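Long-range contact in proton-dependent oligopeptide transporter family protein (Xanthomonas campestris, PDB 6EI3), which probably carries short peptides across the membrane in symport with protons, as a POT-family member of the major facilitator superfamily: residues F296-D307 against F436-W447. Numbering follows the deposited sequence.
Sequences FALVTPFFSLFD and FWYLTTTVGNLW. With 78M ((2S)-2,3-dihydroxypropyl(7Z)-pentadec-7-enoate), chain O.
T300 and G444 bring two transmembrane helices of this major facilitator superfamily fold so close that backbone meets backbone, T300 O lying 3.2 Å from G444 CA. Segments 296-306 and 436-447, of helices 281-306 and 430-456, cross at -62° with axes 7.1 Å apart at closest approach, and the pair illustrates how a glycine at a crossing point lets neighbouring side chains act as knobs. T300, F303 and T440 each sit in a hole of four residues on the partner helix. Just past the kink at P301 and F302, S304 OG donates a hydrogen bond to G444 O (2.7 Å), tying a side chain to the backbone of the glycine.

Toward F296, the packing is aromatic. The six-membered ring of W437 turns its edge to the face of F296, with CE3 over the ring centre, and offers its own face to the edge of F303, the planes of W437 and F303 standing at 81°. W437 thus links both phenylalanines in one T-shaped chain. The far face of F303, opposite the one that F302 lies over, receives T441 OG1 3.5 Å from F303 CD1.

D307, at the other end, accepts a nearly straight hydrogen bond from N445 ND2 to OD2 (2.8 Å), on the anti side and tilted 31° out of the carboxylate plane. The same amide nitrogen also reaches T441 O, while N445 OD1 is hydrogen-bonded to H52 of helix 40-60, so the amide is held from three directions.

The lipid-facing flank is looser: the monoacylglycerol chain lies along A297, P301 and W447, its C14 3.7 Å from W447 CZ2. Just inside it, T300 OG1, set between backbone N and carbonyl carbon, donates to A297 O and accepts a hydrogen bond from W447 NE1 at 3.0 Å, in the indole plane.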
# COMPACT_ATOMS: atom_id res chain seq x y z
N PHE A 296 6.35 -2.68 -11.18
CA PHE A 296 5.89 -2.15 -9.88
C PHE A 296 6.09 -0.63 -9.77
O PHE A 296 5.19 0.05 -9.30
CB PHE A 296 6.58 -2.86 -8.69
CG PHE A 296 6.07 -4.25 -8.33
CD1 PHE A 296 5.12 -4.90 -9.13
CD2 PHE A 296 6.55 -4.92 -7.21
CE1 PHE A 296 4.68 -6.19 -8.81
CE2 PHE A 296 6.10 -6.21 -6.89
CZ PHE A 296 5.17 -6.83 -7.69
N ALA A 297 7.23 -0.11 -10.24
CA ALA A 297 7.51 1.34 -10.21
C ALA A 297 6.45 2.13 -11.00
O ALA A 297 6.01 3.20 -10.58
CB ALA A 297 8.91 1.61 -10.79
N LEU A 298 6.04 1.57 -12.14
CA LEU A 298 5.06 2.16 -13.05
C LEU A 298 3.63 2.07 -12.54
O LEU A 298 2.76 2.77 -13.06
CB LEU A 298 5.21 1.53 -14.44
CG LEU A 298 6.49 1.92 -15.18
CD1 LEU A 298 6.70 1.06 -16.42
CD2 LEU A 298 6.48 3.40 -15.54
N VAL A 299 3.40 1.22 -11.54
CA VAL A 299 2.11 1.03 -10.85
C VAL A 299 1.97 2.00 -9.66
O VAL A 299 0.85 2.26 -9.24
CB VAL A 299 1.91 -0.47 -10.44
CG1 VAL A 299 0.85 -0.64 -9.34
CG2 VAL A 299 1.51 -1.30 -11.66
N THR A 300 3.09 2.53 -9.12
CA THR A 300 3.04 3.45 -7.95
C THR A 300 2.00 4.60 -8.12
O THR A 300 1.31 4.86 -7.14
CB THR A 300 4.44 4.00 -7.56
OG1 THR A 300 4.99 4.75 -8.65
CG2 THR A 300 5.39 2.91 -7.14
N PRO A 301 1.77 5.23 -9.32
CA PRO A 301 0.72 6.28 -9.41
C PRO A 301 -0.68 5.74 -9.13
O PRO A 301 -1.52 6.49 -8.67
CB PRO A 301 0.85 6.77 -10.85
CG PRO A 301 2.32 6.51 -11.17
CD PRO A 301 2.48 5.13 -10.61
N PHE A 302 -0.92 4.42 -9.37
CA PHE A 302 -2.23 3.85 -9.04
C PHE A 302 -2.46 4.01 -7.52
O PHE A 302 -3.56 4.36 -7.10
CB PHE A 302 -2.37 2.36 -9.47
CG PHE A 302 -3.59 1.74 -8.81
CD1 PHE A 302 -4.87 2.00 -9.29
CD2 PHE A 302 -3.46 1.01 -7.63
CE1 PHE A 302 -6.00 1.49 -8.64
CE2 PHE A 302 -4.59 0.52 -6.97
CZ PHE A 302 -5.85 0.77 -7.47
N PHE A 303 -1.45 3.71 -6.71
CA PHE A 303 -1.56 3.80 -5.25
C PHE A 303 -1.65 5.23 -4.76
O PHE A 303 -2.30 5.46 -3.74
CB PHE A 303 -0.46 3.02 -4.54
CG PHE A 303 -0.71 1.54 -4.68
CD1 PHE A 303 -1.73 0.91 -3.97
CD2 PHE A 303 0.08 0.76 -5.53
CE1 PHE A 303 -1.99 -0.45 -4.13
CE2 PHE A 303 -0.17 -0.62 -5.68
CZ PHE A 303 -1.22 -1.21 -5.00
N SER A 304 -1.08 6.21 -5.53
CA SER A 304 -1.22 7.65 -5.24
C SER A 304 -2.68 8.00 -5.29
O SER A 304 -3.17 8.72 -4.44
CB SER A 304 -0.50 8.49 -6.30
OG SER A 304 0.87 8.18 -6.33
N LEU A 305 -3.38 7.50 -6.29
CA LEU A 305 -4.80 7.76 -6.52
C LEU A 305 -5.70 6.93 -5.62
O LEU A 305 -6.71 7.41 -5.12
CB LEU A 305 -5.11 7.49 -8.01
CG LEU A 305 -4.90 8.68 -8.96
CD1 LEU A 305 -3.42 9.01 -9.19
CD2 LEU A 305 -5.53 8.41 -10.31
N PHE A 306 -5.31 5.68 -5.38
CA PHE A 306 -6.10 4.77 -4.57
C PHE A 306 -6.17 5.16 -3.09
O PHE A 306 -7.26 5.18 -2.53
CB PHE A 306 -5.59 3.32 -4.76
CG PHE A 306 -6.39 2.28 -4.01
CD1 PHE A 306 -7.68 1.96 -4.41
CD2 PHE A 306 -5.85 1.63 -2.91
CE1 PHE A 306 -8.43 1.02 -3.70
CE2 PHE A 306 -6.60 0.69 -2.20
CZ PHE A 306 -7.89 0.39 -2.60
N ASP A 307 -5.02 5.45 -2.45
CA ASP A 307 -4.96 5.76 -1.00
C ASP A 307 -5.60 7.12 -0.62
O ASP A 307 -5.95 7.33 0.54
CB ASP A 307 -3.53 5.61 -0.46
CG ASP A 307 -3.20 4.13 -0.21
OD1 ASP A 307 -4.09 3.39 0.28
OD2 ASP A 307 -2.06 3.71 -0.50
N PHE A 436 8.78 -5.72 -2.42
CA PHE A 436 8.70 -4.72 -3.48
C PHE A 436 7.27 -4.22 -3.69
O PHE A 436 7.10 -3.06 -4.05
CB PHE A 436 9.25 -5.26 -4.82
CG PHE A 436 10.74 -5.31 -5.05
CD1 PHE A 436 11.63 -4.79 -4.11
CD2 PHE A 436 11.27 -5.87 -6.21
CE1 PHE A 436 13.01 -4.87 -4.30
CE2 PHE A 436 12.66 -5.94 -6.42
CZ PHE A 436 13.52 -5.44 -5.46
N TRP A 437 6.27 -5.12 -3.52
CA TRP A 437 4.84 -4.76 -3.65
C TRP A 437 4.43 -3.80 -2.54
O TRP A 437 3.77 -2.81 -2.81
CB TRP A 437 3.93 -6.01 -3.67
CG TRP A 437 2.49 -5.71 -4.01
CD1 TRP A 437 1.40 -5.98 -3.24
CD2 TRP A 437 1.98 -5.14 -5.24
NE1 TRP A 437 0.24 -5.64 -3.91
CE2 TRP A 437 0.57 -5.11 -5.14
CE3 TRP A 437 2.59 -4.67 -6.42
CZ2 TRP A 437 -0.24 -4.58 -6.15
CZ3 TRP A 437 1.78 -4.16 -7.43
CH2 TRP A 437 0.38 -4.12 -7.29
N TYR A 438 4.86 -4.07 -1.28
CA TYR A 438 4.58 -3.16 -0.16
C TYR A 438 5.20 -1.79 -0.42
O TYR A 438 4.56 -0.78 -0.21
CB TYR A 438 5.11 -3.72 1.16
CG TYR A 438 4.40 -4.97 1.62
CD1 TYR A 438 3.02 -5.11 1.50
CD2 TYR A 438 5.11 -6.00 2.23
CE1 TYR A 438 2.37 -6.26 1.92
CE2 TYR A 438 4.46 -7.15 2.68
CZ TYR A 438 3.09 -7.28 2.52
OH TYR A 438 2.44 -8.40 2.99
N LEU A 439 6.44 -1.77 -0.93
CA LEU A 439 7.13 -0.54 -1.25
C LEU A 439 6.44 0.24 -2.38
O LEU A 439 6.64 1.44 -2.47
CB LEU A 439 8.62 -0.78 -1.57
CG LEU A 439 9.49 -1.30 -0.41
CD1 LEU A 439 10.92 -1.58 -0.88
CD2 LEU A 439 9.48 -0.33 0.80
N THR A 440 5.66 -0.45 -3.25
CA THR A 440 4.89 0.17 -4.35
C THR A 440 3.86 1.13 -3.75
O THR A 440 3.73 2.25 -4.24
CB THR A 440 4.33 -0.92 -5.28
OG1 THR A 440 5.42 -1.69 -5.76
CG2 THR A 440 3.59 -0.36 -6.47
N THR A 441 3.18 0.72 -2.66
CA THR A 441 2.23 1.57 -1.92
C THR A 441 3.00 2.69 -1.23
O THR A 441 2.55 3.83 -1.29
CB THR A 441 1.47 0.75 -0.88
OG1 THR A 441 0.63 -0.15 -1.57
CG2 THR A 441 0.60 1.63 0.05
N THR A 442 4.15 2.37 -0.56
CA THR A 442 4.96 3.41 0.11
C THR A 442 5.27 4.51 -0.90
O THR A 442 4.98 5.68 -0.62
CB THR A 442 6.27 2.81 0.72
OG1 THR A 442 5.95 1.99 1.83
CG2 THR A 442 7.26 3.89 1.20
N VAL A 443 5.80 4.14 -2.09
CA VAL A 443 6.21 5.11 -3.13
C VAL A 443 4.98 5.86 -3.71
O VAL A 443 5.06 7.08 -3.85
CB VAL A 443 7.14 4.49 -4.20
CG1 VAL A 443 7.52 5.49 -5.29
CG2 VAL A 443 8.42 3.94 -3.55
N GLY A 444 3.85 5.19 -3.95
CA GLY A 444 2.65 5.89 -4.39
C GLY A 444 2.20 6.97 -3.40
O GLY A 444 1.77 8.06 -3.80
N ASN A 445 2.32 6.69 -2.08
CA ASN A 445 1.98 7.66 -1.04
C ASN A 445 2.98 8.80 -0.98
O ASN A 445 2.57 9.93 -0.70
CB ASN A 445 1.79 6.98 0.33
CG ASN A 445 0.45 6.30 0.41
OD1 ASN A 445 -0.55 6.88 0.82
ND2 ASN A 445 0.37 5.09 -0.11
N LEU A 446 4.26 8.55 -1.36
CA LEU A 446 5.26 9.60 -1.45
C LEU A 446 4.83 10.62 -2.51
O LEU A 446 4.96 11.82 -2.26
CB LEU A 446 6.68 9.05 -1.77
CG LEU A 446 7.76 10.07 -2.20
CD1 LEU A 446 8.10 11.09 -1.08
CD2 LEU A 446 9.03 9.36 -2.74
N TRP A 447 4.32 10.14 -3.69
CA TRP A 447 3.90 11.07 -4.75
C TRP A 447 2.81 12.04 -4.26
O TRP A 447 2.76 13.17 -4.74
CB TRP A 447 3.47 10.36 -6.05
CG TRP A 447 4.44 9.36 -6.63
CD1 TRP A 447 4.12 8.15 -7.18
CD2 TRP A 447 5.87 9.47 -6.70
NE1 TRP A 447 5.26 7.52 -7.62
CE2 TRP A 447 6.35 8.30 -7.34
CE3 TRP A 447 6.80 10.46 -6.32
CZ2 TRP A 447 7.71 8.09 -7.59
CZ3 TRP A 447 8.15 10.24 -6.56
CH2 TRP A 447 8.59 9.05 -7.17
O21 78M O . 13.41 -3.98 -18.63
C20 78M O . 14.24 -4.16 -17.50
C18 78M O . 14.76 -2.84 -16.97
O19 78M O . 15.49 -2.15 -18.00
C17 78M O . 15.63 -3.00 -15.75
O2 78M O . 15.66 -1.70 -15.11
C1 78M O . 16.10 -1.63 -13.85
O1 78M O . 16.63 -2.54 -13.27
C2 78M O . 15.85 -0.27 -13.26
C3 78M O . 14.91 -0.30 -12.06
C4 78M O . 13.93 0.85 -12.04
C5 78M O . 14.10 1.82 -10.88
C6 78M O . 13.49 1.35 -9.55
C7 78M O . 12.21 2.05 -9.23
C8 78M O . 12.01 2.94 -8.27
C9 78M O . 10.72 3.63 -7.97
C10 78M O . 10.57 4.92 -8.78
C11 78M O . 9.22 5.10 -9.46
C12 78M O . 9.30 5.88 -10.76
C13 78M O . 8.01 5.95 -11.57
C15 78M O . 5.90 7.23 -12.07
C14 78M O . 7.01 6.98 -11.08